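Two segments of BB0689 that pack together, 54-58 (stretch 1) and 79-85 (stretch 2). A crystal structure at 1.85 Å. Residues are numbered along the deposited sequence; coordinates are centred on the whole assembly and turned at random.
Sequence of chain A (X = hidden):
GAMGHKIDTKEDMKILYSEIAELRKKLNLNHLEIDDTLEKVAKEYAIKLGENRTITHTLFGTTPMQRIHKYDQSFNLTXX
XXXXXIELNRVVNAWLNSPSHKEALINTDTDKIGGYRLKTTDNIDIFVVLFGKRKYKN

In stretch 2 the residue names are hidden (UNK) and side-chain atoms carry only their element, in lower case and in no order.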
# COMPACT_ATOMS: atom_id res chain seq x y z
N THR A 54 -1.69 10.61 11.54
CA THR A 54 -1.30 9.35 12.20
C THR A 54 -0.85 8.39 11.13
O THR A 54 -1.23 8.52 9.96
CB THR A 54 -2.50 8.72 12.97
OG1 THR A 54 -2.12 7.51 13.70
CG2 THR A 54 -3.66 8.28 12.10
N ILE A 55 -0.09 7.39 11.56
CA ILE A 55 0.12 6.24 10.80
C ILE A 55 -0.21 5.03 11.73
O ILE A 55 0.38 4.86 12.82
CB ILE A 55 1.60 6.17 10.31
CG1 ILE A 55 1.96 7.32 9.39
CG2 ILE A 55 1.83 4.81 9.75
CD1 ILE A 55 1.22 7.26 8.06
N THR A 56 -1.14 4.24 11.30
CA THR A 56 -1.65 3.10 12.11
C THR A 56 -2.40 2.17 11.21
O THR A 56 -2.98 2.62 10.20
CB THR A 56 -2.55 3.55 13.28
OG1 THR A 56 -3.09 2.37 13.89
CG2 THR A 56 -3.66 4.42 12.80
N HIS A 57 -2.46 0.88 11.55
CA HIS A 57 -3.23 -0.10 10.74
C HIS A 57 -4.69 -0.18 11.19
O HIS A 57 -5.48 -0.83 10.53
CB HIS A 57 -2.60 -1.50 10.84
CG HIS A 57 -1.24 -1.59 10.22
ND1 HIS A 57 -1.06 -1.71 8.86
CD2 HIS A 57 -0.00 -1.64 10.78
CE1 HIS A 57 0.24 -1.84 8.61
NE2 HIS A 57 0.90 -1.78 9.75
N THR A 58 -5.05 0.46 12.31
CA THR A 58 -6.37 0.22 12.94
C THR A 58 -7.17 1.48 13.19
O THR A 58 -7.82 1.65 14.20
CB THR A 58 -6.21 -0.50 14.30
OG1 THR A 58 -5.36 0.31 15.14
CG2 THR A 58 -5.57 -1.85 14.06
N UNK A 79 -2.71 -8.23 3.15
CA UNK A 79 -1.64 -7.57 3.96
C UNK A 79 -1.60 -6.09 3.62
O UNK A 79 -1.94 -5.72 2.47
c UNK A 79 0.83 -10.14 3.05
c UNK A 79 1.53 -12.12 4.30
n UNK A 79 0.93 -11.59 3.26
n UNK A 79 2.03 -11.33 5.25
c UNK A 79 -0.29 -8.07 3.63
n UNK A 79 1.69 -13.43 4.37
c UNK A 79 -0.16 -9.54 3.97
N UNK A 80 -1.08 -5.31 4.56
CA UNK A 80 -1.01 -3.84 4.40
C UNK A 80 0.33 -3.36 4.87
O UNK A 80 0.77 -3.77 5.99
o UNK A 80 -4.15 -0.64 5.30
c UNK A 80 -2.10 -3.19 5.22
o UNK A 80 -3.07 -0.88 7.24
c UNK A 80 -1.99 -1.65 5.22
c UNK A 80 -3.16 -1.02 5.98
N UNK A 81 1.00 -2.51 4.09
CA UNK A 81 2.18 -1.82 4.54
C UNK A 81 1.99 -0.30 4.39
O UNK A 81 1.42 0.13 3.37
c UNK A 81 3.38 -2.15 2.32
c UNK A 81 3.78 -3.82 4.12
c UNK A 81 4.59 -2.52 1.45
c UNK A 81 3.48 -2.28 3.82
N UNK A 82 2.54 0.45 5.35
CA UNK A 82 2.50 1.87 5.37
C UNK A 82 3.84 2.45 5.41
O UNK A 82 4.78 1.83 5.94
c UNK A 82 1.69 2.31 6.62
c UNK A 82 -0.66 1.99 5.78
c UNK A 82 0.37 1.60 6.87
c UNK A 82 -0.22 1.95 8.21
N UNK A 83 3.97 3.70 4.99
CA UNK A 83 5.15 4.51 5.15
C UNK A 83 4.80 5.98 5.19
O UNK A 83 3.83 6.38 4.57
c UNK A 83 6.20 4.28 4.08
N UNK A 84 5.56 6.74 5.93
CA UNK A 84 5.39 8.19 5.96
C UNK A 84 6.68 8.93 6.06
O UNK A 84 7.62 8.55 6.77
o UNK A 84 4.31 9.86 7.33
c UNK A 84 4.54 8.52 7.18
N UNK A 85 6.74 10.06 5.35
CA UNK A 85 7.89 10.88 5.33
C UNK A 85 9.12 10.25 4.67
O UNK A 85 10.25 10.61 5.02

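Position 79 carries seven side-chain atoms: three carbons in a row, a nitrogen, then a carbon bearing two further nitrogens. The side chain is out of reach of stretch 1 and takes no part in the contact. The terminal group is a guanidinium, so the residue is Arg79.

Position 80 has three carbons, the third carrying two oxygens. Its CA-to-CB bond points toward stretch 1, and one of the two oxygens lies 2.7 Å from His57 ND1, near the plane of the imidazole. A carboxylate after two methylene carbons identifies Glu80. With chi1 at 174° and chi2 at 176° the chain is fully extended, which brings OE1 to His57; OE2 is hydrogen-bonded elsewhere in the structure.

Position 81 has four carbons, forked at the first, with one arm two carbons long. Its CA-to-CB bond points away from stretch 1, and the side chain makes no contact there. Beta branching with unequal arms gives Ile81.

Position 82 also has four carbons, but the fork lies at the second. Here CA-to-CB points toward stretch 1 again. One of the two terminal carbons lies 3.8 Å from Ile55 CG2 and 3.5 Å from Thr56 O, and it sits over one face of the His57 ring, 17° off the ring normal. The fork makes this Leu82, and the carbon is CD1; its place over the ring is a CH-pi arrangement.

Position 83 has a single side-chain carbon. Its CB points away from stretch 1; the nearest approach is through the backbone, with its O 4.4 Å from Ile55 CD1. One carbon alone means Ala83.

Position 84 has one carbon followed by one oxygen, unbranched. Its CB points toward stretch 1 and lies 3.6 Å from Ile55 CG1. This is Ser84.

Position 85 has no side-chain atoms and does not touch stretch 1. Its phi of 66° is positive, which by itself favours glycine, and the residue is Gly85.

The touching parts run in nearly opposite directions, 174° apart, with CA atoms 7.4 Å apart for Ile55 and Leu82 and 7.7 Å for His57 and Glu80. These separations exceed those of paired strands, and no backbone hydrogen bond joins the stretches; side chains from both stretches bridge the gap, on the strand those of the alternate residues 80, 82 and 84. The His57 ND1 to Glu80 OE1 hydrogen bond, with an N-H...acceptor angle of 152°, fixes the ring at its edge, while Leu82 covers one face and also meets Ile55. The contact buries 313 Å² in total, combining one polar anchor with a small apolar patch.

Stretch 2, residues 79-85: REILASG
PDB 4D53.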